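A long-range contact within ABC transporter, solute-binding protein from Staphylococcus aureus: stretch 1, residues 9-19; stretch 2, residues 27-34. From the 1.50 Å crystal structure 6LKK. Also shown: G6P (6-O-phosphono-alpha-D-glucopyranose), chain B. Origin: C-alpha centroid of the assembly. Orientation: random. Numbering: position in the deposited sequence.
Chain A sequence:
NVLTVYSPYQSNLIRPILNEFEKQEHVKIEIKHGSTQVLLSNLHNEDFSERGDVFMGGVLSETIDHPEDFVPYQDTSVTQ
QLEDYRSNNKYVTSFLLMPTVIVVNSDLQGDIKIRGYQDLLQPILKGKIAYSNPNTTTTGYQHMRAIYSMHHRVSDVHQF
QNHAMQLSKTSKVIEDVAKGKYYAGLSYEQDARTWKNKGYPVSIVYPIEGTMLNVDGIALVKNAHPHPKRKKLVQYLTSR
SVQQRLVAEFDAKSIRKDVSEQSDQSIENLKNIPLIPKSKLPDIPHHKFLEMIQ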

# COMPACT_ATOMS: atom_id res chain seq x y z
N TYR A 9 5.54 3.26 -3.72
CA TYR A 9 4.99 4.52 -3.23
C TYR A 9 5.09 5.59 -4.31
O TYR A 9 5.96 5.56 -5.18
N GLN A 10 4.19 6.56 -4.23
CA GLN A 10 4.29 7.75 -5.05
C GLN A 10 5.40 8.66 -4.53
O GLN A 10 5.70 8.68 -3.33
N SER A 11 6.01 9.41 -5.44
CA SER A 11 7.16 10.23 -5.08
C SER A 11 6.83 11.21 -3.95
O SER A 11 7.67 11.45 -3.08
N ASN A 12 5.62 11.78 -3.96
CA ASN A 12 5.31 12.82 -2.99
C ASN A 12 5.39 12.33 -1.55
O ASN A 12 5.58 13.14 -0.64
N LEU A 13 5.24 11.02 -1.32
CA LEU A 13 5.27 10.51 0.04
C LEU A 13 6.70 10.27 0.53
O LEU A 13 7.01 10.52 1.70
N ILE A 14 7.58 9.77 -0.34
CA ILE A 14 8.89 9.30 0.08
C ILE A 14 10.05 10.16 -0.41
O ILE A 14 11.11 10.16 0.22
N ARG A 15 9.88 10.89 -1.51
CA ARG A 15 10.99 11.71 -2.00
C ARG A 15 11.45 12.73 -0.97
O ARG A 15 12.67 12.89 -0.79
N PRO A 16 10.56 13.44 -0.25
CA PRO A 16 11.05 14.40 0.74
C PRO A 16 11.86 13.77 1.87
O PRO A 16 12.97 14.24 2.16
N ILE A 17 11.35 12.73 2.53
CA ILE A 17 12.11 12.16 3.64
C ILE A 17 13.40 11.53 3.14
O ILE A 17 14.41 11.53 3.85
N LEU A 18 13.39 10.97 1.93
CA LEU A 18 14.64 10.45 1.39
C LEU A 18 15.61 11.58 1.07
O LEU A 18 16.83 11.38 1.16
N ASN A 19 15.10 12.76 0.73
CA ASN A 19 15.97 13.92 0.58
C ASN A 19 16.58 14.33 1.92
O ASN A 19 17.75 14.72 1.98
N VAL A 27 24.34 10.81 1.33
CA VAL A 27 24.23 9.73 0.36
C VAL A 27 23.16 10.13 -0.65
O VAL A 27 22.13 10.71 -0.28
N LYS A 28 23.41 9.83 -1.93
CA LYS A 28 22.42 10.08 -2.97
C LYS A 28 21.51 8.86 -3.09
O LYS A 28 21.98 7.73 -3.21
N ILE A 29 20.20 9.11 -3.07
CA ILE A 29 19.20 8.05 -3.18
C ILE A 29 18.45 8.23 -4.49
O ILE A 29 17.91 9.30 -4.77
N GLU A 30 18.41 7.16 -5.28
CA GLU A 30 17.59 7.09 -6.48
C GLU A 30 16.46 6.10 -6.23
O GLU A 30 16.67 5.06 -5.59
N ILE A 31 15.27 6.42 -6.73
CA ILE A 31 14.09 5.59 -6.53
C ILE A 31 13.71 4.94 -7.85
O ILE A 31 13.70 5.60 -8.90
N LYS A 32 13.39 3.65 -7.80
CA LYS A 32 12.80 2.94 -8.93
C LYS A 32 11.33 2.69 -8.60
O LYS A 32 11.02 1.92 -7.69
N HIS A 33 10.45 3.35 -9.34
CA HIS A 33 9.01 3.29 -9.10
C HIS A 33 8.36 2.24 -10.00
O HIS A 33 8.85 1.93 -11.08
N GLY A 34 7.23 1.72 -9.53
CA GLY A 34 6.46 0.76 -10.30
C GLY A 34 5.47 0.05 -9.41
O GLY A 34 5.47 0.19 -8.19

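The helix of stretch 1 lies nearly antiparallel to the strand of stretch 2, their axes 9.4 Å apart at closest, and the strand's alternation sets the rule: Ile-29, Ile-31 and His-33 point toward the helix, while Glu-30 between them points away. Ile-31, with the most surface covered, adopts m,t and sends its CD1 to Leu-18 CD1 at 3.7 Å and to Ile-14 CD1 at 3.9 Å, so one methyl meets residues a helical turn apart. Ile-29 repeats the m,t rotamer, and its CD1 lies 3.9 Å from CD2 of Leu-18 (m,t).

Arg-15 leaves its CA sideways, but chi1 t and chi2 p bring its guanidinium to the strand. There NH1 donates to Ile-29 O at 3.0 Å with nearly straight geometry, the carbonyl sitting at the guanidinium's edge. Lys-28 NZ donates to the same Ile-29 O at 3.1 Å, which leaves two like charges close, Arg-15 NH1 and Lys-28 NZ being 4.3 Å apart.

His-33 (chi1 m) closes the other end. Its ND1 makes a weak hydrogen bond to Tyr-9 O at 2.9 Å, and a water bridges its NE2 (2.7 Å) to Ser-11 OG (3.0 Å). Tyr-9 turns its ring end away from the strand, its CD1 3.2 Å from O4 of G6P.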

# COMPACT_ATOMS: atom_id res chain seq x y z
CB TYR A 9 5.74 5.01 -1.99
CG TYR A 9 5.49 4.23 -0.73
CD1 TYR A 9 4.21 4.11 -0.21
CD2 TYR A 9 6.53 3.65 -0.03
CE1 TYR A 9 3.97 3.41 0.96
CE2 TYR A 9 6.31 2.95 1.14
CZ TYR A 9 5.03 2.83 1.63
OH TYR A 9 4.81 2.13 2.79
CB GLN A 10 2.96 8.51 -5.09
CG GLN A 10 1.85 7.74 -5.78
CD GLN A 10 2.15 7.48 -7.25
OE1 GLN A 10 2.15 8.40 -8.06
NE2 GLN A 10 2.42 6.23 -7.59
CB SER A 11 7.65 11.00 -6.31
OG SER A 11 8.86 11.68 -6.04
CB ASN A 12 3.92 13.40 -3.25
CG ASN A 12 2.80 12.45 -2.86
OD1 ASN A 12 2.73 11.32 -3.36
ND2 ASN A 12 1.93 12.90 -1.97
CB LEU A 13 4.47 9.21 0.14
CG LEU A 13 4.45 8.55 1.53
CD1 LEU A 13 3.70 9.42 2.53
CD2 LEU A 13 3.83 7.17 1.47
CB ILE A 14 9.12 7.83 -0.33
CG1 ILE A 14 9.01 7.66 -1.85
CG2 ILE A 14 8.13 6.92 0.38
CD1 ILE A 14 9.49 6.30 -2.34
CB ARG A 15 10.60 12.39 -3.32
CG ARG A 15 11.75 13.08 -4.04
CD ARG A 15 12.83 12.10 -4.46
NE ARG A 15 13.92 12.03 -3.50
CZ ARG A 15 15.03 11.32 -3.67
NH1 ARG A 15 15.21 10.62 -4.78
NH2 ARG A 15 15.97 11.32 -2.74
CB PRO A 16 9.76 15.06 1.25
CG PRO A 16 8.80 14.89 0.14
CD PRO A 16 9.11 13.55 -0.45
CB ILE A 17 11.28 11.14 4.44
CG1 ILE A 17 10.73 10.02 3.54
CG2 ILE A 17 10.16 11.84 5.21
CD1 ILE A 17 10.33 8.79 4.31
CB LEU A 18 14.37 9.59 0.15
CG LEU A 18 13.59 8.29 0.44
CD1 LEU A 18 13.27 7.55 -0.85
CD2 LEU A 18 14.35 7.37 1.39
CB ASN A 19 15.20 15.10 -0.02
CG ASN A 19 14.93 14.92 -1.50
OD1 ASN A 19 15.50 14.05 -2.15
ND2 ASN A 19 14.06 15.77 -2.04
CB VAL A 27 23.86 8.39 1.02
CG1 VAL A 27 23.69 7.29 -0.02
CG2 VAL A 27 24.91 8.00 2.06
CB LYS A 28 23.10 10.36 -4.32
CG LYS A 28 22.13 10.68 -5.46
CD LYS A 28 21.72 12.14 -5.46
CE LYS A 28 20.46 12.37 -6.28
NZ LYS A 28 19.23 11.94 -5.55
CB ILE A 29 18.23 8.07 -1.99
CG1 ILE A 29 18.96 7.70 -0.70
CG2 ILE A 29 17.07 7.10 -2.23
CD1 ILE A 29 18.15 7.91 0.54
CB GLU A 30 18.42 6.68 -7.70
CG GLU A 30 19.52 7.67 -8.06
CD GLU A 30 20.26 7.30 -9.33
OE1 GLU A 30 20.19 6.12 -9.74
OE2 GLU A 30 20.92 8.19 -9.91
CB ILE A 31 12.90 6.39 -5.98
CG1 ILE A 31 13.31 7.22 -4.75
CG2 ILE A 31 11.76 5.44 -5.63
CD1 ILE A 31 12.25 8.21 -4.31
CB LYS A 32 13.54 1.63 -9.19
CG LYS A 32 13.22 1.01 -10.54
CD LYS A 32 13.98 -0.29 -10.76
CE LYS A 32 15.48 -0.06 -10.95
NZ LYS A 32 15.91 -0.28 -12.35
CB HIS A 33 8.36 4.65 -9.37
CG HIS A 33 8.67 5.70 -8.34
ND1 HIS A 33 8.09 5.71 -7.09
CD2 HIS A 33 9.50 6.77 -8.38
CE1 HIS A 33 8.55 6.74 -6.41
NE2 HIS A 33 9.40 7.40 -7.17
C1 G6P B . -0.51 -0.45 -1.53
C2 G6P B . 0.51 -0.27 -0.38
C3 G6P B . 1.51 0.81 -0.59
C4 G6P B . 1.91 0.89 -2.00
C5 G6P B . 0.72 1.35 -2.83
C6 G6P B . 1.05 1.30 -4.29
O1 G6P B . -1.81 -0.44 -1.03
O2 G6P B . -0.19 -0.00 0.85
O3 G6P B . 2.71 0.51 0.24
O4 G6P B . 2.99 1.84 -2.16
O5 G6P B . -0.48 0.53 -2.63
O6 G6P B . 1.41 -0.02 -4.62
P G6P B . 0.68 -0.77 -5.95
O1P G6P B . 1.35 -2.12 -6.14
O2P G6P B . 0.87 0.10 -7.21
O3P G6P B . -0.76 -0.96 -5.68
O HOH W 1 10.75 9.69 -7.37